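Local coordinates for protein arginase (PDB 6VSS) that hydrolyses L-arginine to urea and L-ornithine with a pair of manganese ions, and also converts agmatine to putrescine, working as a homohexamer, at residues S276-H284 against Y313-T324; R214-R222 against G236-T244. One frame throughout, in Å; residues are numbered along the deposited sequence.

How the contacts relate
Contact 2 lies in the parallel sheet of the arginase fold and comes first along the chain: it pairs strand 213-221 with strand 238-241, which is outermost in this chain's sheet. Contact 1 follows, joining the loop after strand 264-269 to the segment that leads from strand 305-311 into the start of helix 323-339. Their centres are 24 Å apart and their nearest atoms about 6 Å, without touching. They bring different loops and strand ends to the manganese site: the side chain of V281 lies about 7 Å and that of I221 about 8 Å from a bound manganese. Both also reach the same second subunit, in keeping with a homohexamer.

Contact 1 (S276-H284 against Y313-T324); sequences SIAPGVSHH and YNPQRDTYDGIT
R317 reaches across to V281 and grips its carbonyl oxygen side-on with two nitrogens: NE lies 2.9 Å from V281 O and NH2 3.0 Å from V281 O, and the oxygen sits in the guanidinium plane. Bends in the chain at chi2 and chi3 bring the guanidinium edge to this oxygen. Its NH2 also stands over one face of the H284 imidazole, 2.9 Å from H284 CE1, with the two planes 36° apart. The imidazole is itself fixed by H284 NE2, which donates within the ring plane to P279 O at 2.7 Å. Replacing R317 by an alanine would probably cost V281 O the two donors described and take away the nitrogen lying over the H284 ring. N314 holds its CG anti to the backbone N (chi1 -173°), which carries ND2 to S282 OG at 3.0 Å; S282 OG also bonds H78 O. The backbone N314 N meets G280 O almost straight (172°), though from above the carbonyl plane. T324 OG1 receives G280 N at 3.0 Å and passes its own proton to D318 OD1, which also takes T319 N and T324 N, while Y313 OH holds D318 OD2. G280 centres an inverse gamma turn, its CA close against D318 and R317 O. V281 packs beside the manganese ligand D271, and the H283 ring meets that of the ligand H186, consistent with these strand-following loops flanking the arginase manganese site.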
loop_
_atom_site.group_PDB
_atom_site.type_symbol
_atom_site.label_atom_id
_atom_site.label_comp_id
_atom_site.label_asym_id
_atom_site.label_seq_id
_atom_site.Cartn_x
_atom_site.Cartn_y
_atom_site.Cartn_z
ATOM N N SER B 276 -9.918 -11.620 2.991
ATOM C CA SER B 276 -8.498 -11.802 3.399
ATOM C C SER B 276 -7.736 -12.513 2.265
ATOM O O SER B 276 -6.483 -12.451 2.244
ATOM C CB SER B 276 -8.403 -12.612 4.646
ATOM O OG SER B 276 -9.050 -13.885 4.464
ATOM N N ILE B 277 -8.461 -13.315 1.479
ATOM C CA ILE B 277 -7.939 -14.146 0.355
ATOM C C ILE B 277 -8.070 -13.365 -0.968
ATOM O O ILE B 277 -7.145 -13.398 -1.826
ATOM C CB ILE B 277 -8.711 -15.496 0.309
ATOM C CG1 ILE B 277 -8.704 -16.271 1.631
ATOM C CG2 ILE B 277 -8.191 -16.394 -0.771
ATOM C CD1 ILE B 277 -7.346 -16.325 2.250
ATOM N N ALA B 278 -9.191 -12.705 -1.151
ATOM C CA ALA B 278 -9.605 -12.075 -2.415
ATOM C C ALA B 278 -9.941 -10.612 -2.172
ATOM O O ALA B 278 -11.092 -10.264 -2.247
ATOM C CB ALA B 278 -10.778 -12.812 -3.005
ATOM N N PRO B 279 -8.982 -9.751 -1.805
ATOM C CA PRO B 279 -9.291 -8.359 -1.572
ATOM C C PRO B 279 -9.728 -7.610 -2.840
ATOM O O PRO B 279 -10.438 -6.678 -2.745
ATOM C CB PRO B 279 -8.008 -7.774 -0.969
ATOM C CG PRO B 279 -6.930 -8.737 -1.322
ATOM C CD PRO B 279 -7.593 -10.069 -1.572
ATOM N N GLY B 280 -9.304 -8.102 -3.993
ATOM C CA GLY B 280 -9.560 -7.472 -5.290
ATOM C C GLY B 280 -10.971 -7.740 -5.760
ATOM O O GLY B 280 -11.104 -8.432 -6.734
ATOM N N VAL B 281 -11.994 -7.254 -5.046
ATOM C CA VAL B 281 -13.424 -7.371 -5.478
ATOM C C VAL B 281 -14.133 -6.058 -5.155
ATOM O O VAL B 281 -13.646 -5.352 -4.255
ATOM C CB VAL B 281 -14.138 -8.546 -4.768
ATOM C CG1 VAL B 281 -13.517 -9.886 -5.142
ATOM C CG2 VAL B 281 -14.161 -8.414 -3.261
ATOM N N SER B 282 -15.275 -5.783 -5.768
ATOM C CA SER B 282 -16.126 -4.614 -5.445
ATOM C C SER B 282 -16.832 -4.761 -4.074
ATOM O O SER B 282 -16.915 -3.753 -3.357
ATOM C CB SER B 282 -17.126 -4.372 -6.584
ATOM O OG SER B 282 -16.439 -3.999 -7.780
ATOM N N HIS B 283 -17.287 -5.943 -3.677
ATOM C CA HIS B 283 -18.153 -6.102 -2.487
ATOM C C HIS B 283 -17.408 -6.955 -1.479
ATOM O O HIS B 283 -17.593 -8.138 -1.507
ATOM C CB HIS B 283 -19.491 -6.745 -2.902
ATOM C CG HIS B 283 -20.204 -5.895 -3.878
ATOM N ND1 HIS B 283 -21.042 -4.870 -3.477
ATOM C CD2 HIS B 283 -20.139 -5.840 -5.228
ATOM C CE1 HIS B 283 -21.507 -4.239 -4.548
ATOM N NE2 HIS B 283 -20.958 -4.805 -5.643
ATOM N N HIS B 284 -16.627 -6.370 -0.597
ATOM C CA HIS B 284 -16.025 -7.118 0.532
ATOM C C HIS B 284 -17.149 -7.675 1.453
ATOM O O HIS B 284 -17.976 -6.892 1.897
ATOM C CB HIS B 284 -15.039 -6.246 1.280
ATOM C CG HIS B 284 -13.810 -5.949 0.531
ATOM N ND1 HIS B 284 -13.171 -4.731 0.630
ATOM C CD2 HIS B 284 -13.070 -6.675 -0.317
ATOM C CE1 HIS B 284 -12.150 -4.700 -0.184
ATOM N NE2 HIS B 284 -12.037 -5.890 -0.744
ATOM N N TYR B 313 -13.558 -10.299 -10.304
ATOM C CA TYR B 313 -12.180 -9.827 -10.005
ATOM C C TYR B 313 -12.135 -8.330 -10.398
ATOM O O TYR B 313 -12.501 -7.998 -11.527
ATOM C CB TYR B 313 -11.055 -10.604 -10.699
ATOM C CG TYR B 313 -9.708 -9.947 -10.536
ATOM C CD1 TYR B 313 -9.289 -9.463 -9.306
ATOM C CD2 TYR B 313 -8.828 -9.796 -11.604
ATOM C CE1 TYR B 313 -8.041 -8.868 -9.146
ATOM C CE2 TYR B 313 -7.602 -9.155 -11.466
ATOM C CZ TYR B 313 -7.189 -8.720 -10.226
ATOM O OH TYR B 313 -5.938 -8.147 -10.063
ATOM N N ASN B 314 -11.692 -7.469 -9.469
ATOM C CA ASN B 314 -11.557 -6.002 -9.655
ATOM C C ASN B 314 -10.101 -5.646 -9.393
ATOM O O ASN B 314 -9.685 -5.414 -8.258
ATOM C CB ASN B 314 -12.542 -5.301 -8.705
ATOM C CG ASN B 314 -12.593 -3.803 -8.933
ATOM O OD1 ASN B 314 -11.654 -3.248 -9.502
ATOM N ND2 ASN B 314 -13.683 -3.160 -8.501
ATOM N N PRO B 315 -9.273 -5.513 -10.439
ATOM C CA PRO B 315 -7.872 -5.173 -10.253
ATOM C C PRO B 315 -7.620 -3.785 -9.645
ATOM O O PRO B 315 -6.620 -3.593 -9.036
ATOM C CB PRO B 315 -7.266 -5.235 -11.668
ATOM C CG PRO B 315 -8.396 -5.406 -12.625
ATOM C CD PRO B 315 -9.649 -5.704 -11.842
ATOM N N GLN B 316 -8.563 -2.864 -9.761
ATOM C CA GLN B 316 -8.479 -1.536 -9.092
ATOM C C GLN B 316 -8.611 -1.691 -7.586
ATOM O O GLN B 316 -8.337 -0.725 -6.967
ATOM C CB GLN B 316 -9.596 -0.574 -9.493
ATOM C CG GLN B 316 -9.463 -0.146 -10.935
ATOM C CD GLN B 316 -10.443 0.903 -11.396
ATOM O OE1 GLN B 316 -11.535 0.580 -11.829
ATOM N NE2 GLN B 316 -10.008 2.158 -11.430
ATOM N N ARG B 317 -9.084 -2.808 -7.062
ATOM C CA ARG B 317 -9.207 -2.926 -5.588
ATOM C C ARG B 317 -8.260 -4.005 -5.064
ATOM O O ARG B 317 -8.360 -4.344 -3.901
ATOM C CB ARG B 317 -10.660 -3.149 -5.188
ATOM C CG ARG B 317 -11.593 -2.116 -5.794
ATOM C CD ARG B 317 -12.652 -1.524 -4.916
ATOM N NE ARG B 317 -13.163 -2.525 -4.027
ATOM C CZ ARG B 317 -13.452 -2.319 -2.763
ATOM N NH1 ARG B 317 -13.305 -1.123 -2.228
ATOM N NH2 ARG B 317 -13.912 -3.309 -2.041
ATOM N N ASP B 318 -7.357 -4.481 -5.916
ATOM C CA ASP B 318 -6.399 -5.553 -5.555
ATOM C C ASP B 318 -5.234 -4.966 -4.745
ATOM O O ASP B 318 -5.089 -3.760 -4.681
ATOM C CB ASP B 318 -5.904 -6.271 -6.810
ATOM C CG ASP B 318 -5.429 -7.701 -6.610
ATOM O OD1 ASP B 318 -5.284 -8.106 -5.471
ATOM O OD2 ASP B 318 -5.180 -8.353 -7.580
ATOM N N THR B 319 -4.387 -5.821 -4.190
ATOM C CA THR B 319 -3.186 -5.322 -3.486
ATOM C C THR B 319 -2.112 -4.966 -4.525
ATOM O O THR B 319 -2.225 -5.329 -5.695
ATOM C CB THR B 319 -2.656 -6.306 -2.444
ATOM O OG1 THR B 319 -2.502 -7.535 -3.126
ATOM C CG2 THR B 319 -3.587 -6.539 -1.283
ATOM N N TYR B 320 -1.024 -4.362 -4.075
ATOM C CA TYR B 320 0.030 -3.954 -5.032
ATOM C C TYR B 320 0.653 -5.167 -5.737
ATOM O O TYR B 320 0.979 -5.032 -6.883
ATOM C CB TYR B 320 0.981 -2.963 -4.369
ATOM C CG TYR B 320 1.984 -2.310 -5.277
ATOM C CD1 TYR B 320 2.903 -3.057 -5.962
ATOM C CD2 TYR B 320 1.983 -0.952 -5.510
ATOM C CE1 TYR B 320 3.909 -2.477 -6.712
ATOM C CE2 TYR B 320 2.946 -0.355 -6.302
ATOM C CZ TYR B 320 3.914 -1.117 -6.915
ATOM O OH TYR B 320 4.868 -0.547 -7.694
ATOM N N ASP B 321 0.757 -6.313 -5.066
ATOM C CA ASP B 321 1.334 -7.568 -5.619
ATOM C C ASP B 321 0.353 -8.296 -6.555
ATOM O O ASP B 321 0.749 -9.254 -7.120
ATOM C CB ASP B 321 1.787 -8.496 -4.493
ATOM C CG ASP B 321 0.714 -8.778 -3.454
ATOM O OD1 ASP B 321 -0.453 -8.808 -3.803
ATOM O OD2 ASP B 321 1.059 -9.028 -2.323
ATOM N N GLY B 322 -0.886 -7.846 -6.690
ATOM C CA GLY B 322 -1.850 -8.510 -7.586
ATOM C C GLY B 322 -2.259 -9.882 -7.084
ATOM O O GLY B 322 -2.511 -10.729 -7.904
ATOM N N ILE B 323 -2.337 -10.076 -5.769
ATOM C CA ILE B 323 -2.714 -11.412 -5.219
ATOM C C ILE B 323 -4.053 -11.895 -5.806
ATOM O O ILE B 323 -4.135 -13.030 -6.178
ATOM C CB ILE B 323 -2.681 -11.431 -3.675
ATOM C CG1 ILE B 323 -2.755 -12.846 -3.108
ATOM C CG2 ILE B 323 -3.706 -10.518 -3.041
ATOM C CD1 ILE B 323 -1.851 -13.832 -3.780
ATOM N N THR B 324 -5.035 -11.033 -5.930
ATOM C CA THR B 324 -6.352 -11.498 -6.418
ATOM C C THR B 324 -6.267 -11.896 -7.882
ATOM O O THR B 324 -6.999 -12.773 -8.265
ATOM C CB THR B 324 -7.491 -10.528 -6.153
ATOM O OG1 THR B 324 -7.304 -10.129 -4.817
ATOM C CG2 THR B 324 -8.867 -11.120 -6.303
#

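Contact 2 (R214-R222 against G236-T244); sequences RRLVQVGIR and GVETHEMRT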
loop_
_atom_site.group_PDB
_atom_site.type_symbol
_atom_site.label_atom_id
_atom_site.label_comp_id
_atom_site.label_asym_id
_atom_site.label_seq_id
_atom_site.Cartn_x
_atom_site.Cartn_y
_atom_site.Cartn_z
ATOM N N ARG B 214 -32.073 -25.716 -14.390
ATOM C CA ARG B 214 -32.959 -26.556 -13.540
ATOM C C ARG B 214 -32.505 -26.411 -12.087
ATOM O O ARG B 214 -33.095 -25.635 -11.385
ATOM C CB ARG B 214 -32.932 -27.995 -14.042
ATOM C CG ARG B 214 -33.756 -28.967 -13.210
ATOM C CD ARG B 214 -33.625 -30.358 -13.794
ATOM N NE ARG B 214 -32.259 -30.824 -13.622
ATOM C CZ ARG B 214 -31.902 -32.078 -13.483
ATOM N NH1 ARG B 214 -32.819 -33.034 -13.518
ATOM N NH2 ARG B 214 -30.621 -32.367 -13.316
ATOM N N ARG B 215 -31.438 -27.083 -11.691
ATOM C CA ARG B 215 -30.811 -26.890 -10.379
ATOM C C ARG B 215 -29.879 -25.681 -10.436
ATOM O O ARG B 215 -29.324 -25.350 -11.515
ATOM C CB ARG B 215 -30.096 -28.173 -9.986
ATOM C CG ARG B 215 -31.055 -29.352 -9.852
ATOM C CD ARG B 215 -30.360 -30.579 -9.313
ATOM N NE ARG B 215 -29.828 -30.340 -7.988
ATOM C CZ ARG B 215 -28.836 -31.031 -7.442
ATOM N NH1 ARG B 215 -28.244 -32.022 -8.093
ATOM N NH2 ARG B 215 -28.443 -30.734 -6.224
ATOM N N LEU B 216 -29.865 -24.943 -9.348
ATOM C CA LEU B 216 -28.917 -23.839 -9.115
ATOM C C LEU B 216 -28.395 -24.066 -7.710
ATOM O O LEU B 216 -29.141 -23.862 -6.760
ATOM C CB LEU B 216 -29.643 -22.509 -9.242
ATOM C CG LEU B 216 -28.905 -21.276 -8.713
ATOM C CD1 LEU B 216 -27.490 -21.181 -9.258
ATOM C CD2 LEU B 216 -29.718 -20.032 -9.068
ATOM N N VAL B 217 -27.181 -24.524 -7.588
ATOM C CA VAL B 217 -26.592 -24.843 -6.263
ATOM C C VAL B 217 -25.666 -23.700 -5.906
ATOM O O VAL B 217 -24.733 -23.507 -6.673
ATOM C CB VAL B 217 -25.850 -26.174 -6.332
ATOM C CG1 VAL B 217 -25.259 -26.547 -4.990
ATOM C CG2 VAL B 217 -26.765 -27.248 -6.868
ATOM N N GLN B 218 -25.992 -22.940 -4.858
ATOM C CA GLN B 218 -25.270 -21.696 -4.513
ATOM C C GLN B 218 -24.420 -22.006 -3.301
ATOM O O GLN B 218 -24.957 -22.548 -2.320
ATOM C CB GLN B 218 -26.234 -20.547 -4.222
ATOM C CG GLN B 218 -27.272 -20.350 -5.322
ATOM C CD GLN B 218 -27.944 -18.993 -5.248
ATOM O OE1 GLN B 218 -28.585 -18.637 -4.252
ATOM N NE2 GLN B 218 -27.759 -18.196 -6.285
ATOM N N VAL B 219 -23.185 -21.583 -3.298
ATOM C CA VAL B 219 -22.246 -21.866 -2.175
ATOM C C VAL B 219 -21.473 -20.595 -1.822
ATOM O O VAL B 219 -20.971 -19.946 -2.719
ATOM C CB VAL B 219 -21.321 -23.026 -2.575
ATOM C CG1 VAL B 219 -20.293 -23.353 -1.498
ATOM C CG2 VAL B 219 -22.122 -24.248 -2.934
ATOM N N GLY B 220 -21.323 -20.322 -0.525
ATOM C CA GLY B 220 -20.623 -19.157 0.052
ATOM C C GLY B 220 -21.550 -18.000 0.410
ATOM O O GLY B 220 -21.051 -16.947 0.811
ATOM N N ILE B 221 -22.857 -18.226 0.361
ATOM C CA ILE B 221 -23.859 -17.148 0.522
ATOM C C ILE B 221 -23.857 -16.648 1.971
ATOM O O ILE B 221 -23.961 -17.487 2.861
ATOM C CB ILE B 221 -25.247 -17.654 0.086
ATOM C CG1 ILE B 221 -25.223 -18.157 -1.348
ATOM C CG2 ILE B 221 -26.275 -16.562 0.308
ATOM C CD1 ILE B 221 -25.062 -17.088 -2.358
ATOM N N ARG B 222 -23.697 -15.340 2.162
ATOM C CA ARG B 222 -23.660 -14.705 3.486
ATOM C C ARG B 222 -24.247 -13.294 3.431
ATOM O O ARG B 222 -24.095 -12.606 4.381
ATOM C CB ARG B 222 -22.232 -14.699 4.033
ATOM C CG ARG B 222 -21.199 -14.190 3.065
ATOM C CD ARG B 222 -19.863 -14.618 3.507
ATOM N NE ARG B 222 -18.819 -13.905 2.765
ATOM C CZ ARG B 222 -18.251 -14.275 1.629
ATOM N NH1 ARG B 222 -18.648 -15.355 0.973
ATOM N NH2 ARG B 222 -17.263 -13.540 1.148
ATOM N N GLY B 236 -37.098 -22.744 -6.275
ATOM C CA GLY B 236 -36.500 -23.964 -5.704
ATOM C C GLY B 236 -34.977 -23.944 -5.834
ATOM O O GLY B 236 -34.372 -24.980 -6.177
ATOM N N VAL B 237 -34.367 -22.800 -5.561
ATOM C CA VAL B 237 -32.893 -22.627 -5.587
ATOM C C VAL B 237 -32.323 -23.308 -4.363
ATOM O O VAL B 237 -32.872 -23.123 -3.278
ATOM C CB VAL B 237 -32.486 -21.148 -5.588
ATOM C CG1 VAL B 237 -30.959 -21.003 -5.507
ATOM C CG2 VAL B 237 -33.039 -20.411 -6.795
ATOM N N GLU B 238 -31.244 -24.046 -4.544
ATOM C CA GLU B 238 -30.537 -24.716 -3.436
ATOM C C GLU B 238 -29.486 -23.764 -2.879
ATOM O O GLU B 238 -28.291 -23.973 -3.148
ATOM C CB GLU B 238 -29.907 -25.999 -3.945
ATOM C CG GLU B 238 -30.914 -27.104 -4.099
ATOM C CD GLU B 238 -30.352 -28.193 -4.953
ATOM O OE1 GLU B 238 -29.453 -28.919 -4.464
ATOM O OE2 GLU B 238 -30.756 -28.247 -6.118
ATOM N N THR B 239 -29.888 -22.796 -2.077
ATOM C CA THR B 239 -28.941 -21.805 -1.519
ATOM C C THR B 239 -28.242 -22.392 -0.296
ATOM O O THR B 239 -28.912 -22.604 0.692
ATOM C CB THR B 239 -29.670 -20.514 -1.188
ATOM O OG1 THR B 239 -30.256 -20.076 -2.413
ATOM C CG2 THR B 239 -28.773 -19.454 -0.592
ATOM N N HIS B 240 -26.926 -22.535 -0.302
ATOM C CA HIS B 240 -26.175 -22.920 0.905
ATOM C C HIS B 240 -25.500 -21.691 1.507
ATOM O O HIS B 240 -24.571 -21.157 0.889
ATOM C CB HIS B 240 -25.200 -24.052 0.575
ATOM C CG HIS B 240 -25.876 -25.267 0.060
ATOM N ND1 HIS B 240 -26.311 -26.265 0.902
ATOM C CD2 HIS B 240 -26.245 -25.649 -1.181
ATOM C CE1 HIS B 240 -26.910 -27.212 0.193
ATOM N NE2 HIS B 240 -26.894 -26.865 -1.059
ATOM N N GLU B 241 -25.886 -21.339 2.733
ATOM C CA GLU B 241 -25.343 -20.189 3.509
ATOM C C GLU B 241 -24.102 -20.593 4.321
ATOM O O GLU B 241 -24.022 -21.774 4.796
ATOM C CB GLU B 241 -26.471 -19.661 4.379
ATOM C CG GLU B 241 -27.603 -19.073 3.546
ATOM C CD GLU B 241 -28.760 -18.552 4.404
ATOM O OE1 GLU B 241 -28.497 -17.775 5.363
ATOM O OE2 GLU B 241 -29.918 -18.919 4.121
ATOM N N MET B 242 -23.150 -19.677 4.470
ATOM C CA MET B 242 -21.918 -19.951 5.267
ATOM C C MET B 242 -22.274 -20.416 6.691
ATOM O O MET B 242 -21.550 -21.222 7.241
ATOM C CB MET B 242 -21.031 -18.711 5.381
ATOM C CG MET B 242 -20.363 -18.312 4.090
ATOM S SD MET B 242 -19.277 -19.608 3.445
ATOM C CE MET B 242 -17.954 -19.630 4.660
ATOM N N ARG B 243 -23.349 -19.893 7.284
ATOM C CA ARG B 243 -23.758 -20.263 8.672
ATOM C C ARG B 243 -24.176 -21.745 8.780
ATOM O O ARG B 243 -24.310 -22.186 9.936
ATOM C CB ARG B 243 -24.846 -19.311 9.193
ATOM C CG ARG B 243 -26.178 -19.432 8.481
ATOM C CD ARG B 243 -27.153 -18.341 8.844
ATOM N NE ARG B 243 -28.317 -18.502 7.975
ATOM C CZ ARG B 243 -29.522 -18.942 8.353
ATOM N NH1 ARG B 243 -29.760 -19.247 9.616
ATOM N NH2 ARG B 243 -30.491 -19.087 7.468
ATOM N N THR B 244 -24.327 -22.520 7.687
ATOM C CA THR B 244 -24.654 -23.980 7.736
ATOM C C THR B 244 -23.570 -24.805 7.064
ATOM O O THR B 244 -23.851 -25.972 6.655
ATOM C CB THR B 244 -26.029 -24.349 7.127
ATOM O OG1 THR B 244 -26.252 -23.910 5.788
ATOM C CG2 THR B 244 -27.166 -23.781 7.937
HETATM O O HOH W 1 -32.010 -25.898 -7.621
HETATM O O HOH W 2 -22.063 -22.014 1.792
#
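The two strands of a beta-alpha-beta unit, joined through helix 226-234, run side by side here at the edge of this chain's parallel sheet: their axes approach to 4.8 Å, 7° from parallel. Backbone bonds alternate between them, E238 N to L216 O, Q218 N to E238 O at 3.0 Å, and H240 N to Q218 O. Beyond the corner at G220, M242 N binds I221 O at 2.8 Å. A water joins G220 N to H240 O, where the direct bond from I221 N to H240 O is long and weak.

R215 and E238 form a bidentate salt bridge, NE to OE2 at 3.0 Å and NH2 to OE1 at 2.7 Å. Guanidinium and carboxylate are nearly coplanar (5°), and both oxygens use their syn lone pairs. A bend at chi3 (62°) swings the R215 guanidinium across to the carboxylate. Another water links E238 OE2 to L216 N and G236 O. On the same face as E238 and V217, the H240 ring lies edge-on to Q218 O, its ND1 held by D248.

On the opposite face, T239 OG1 donates to Q218 OE1 at 2.9 Å, while Q218 NE2 bonds H182 ND1 and P187 O. T239 CG2 meets I221 CG1 at 3.9 Å, their side chains at about a right angle. V237 CG1 packs on L216 CG at 3.8 Å and also lies against the Q218 amide.

The Q218 amide is probably fixed in rotation, since OE1 accepts from T239 and NE2 donates to H182 and P187, and the paired charges of R215 and E238 probably offset each other at the partly exposed margin.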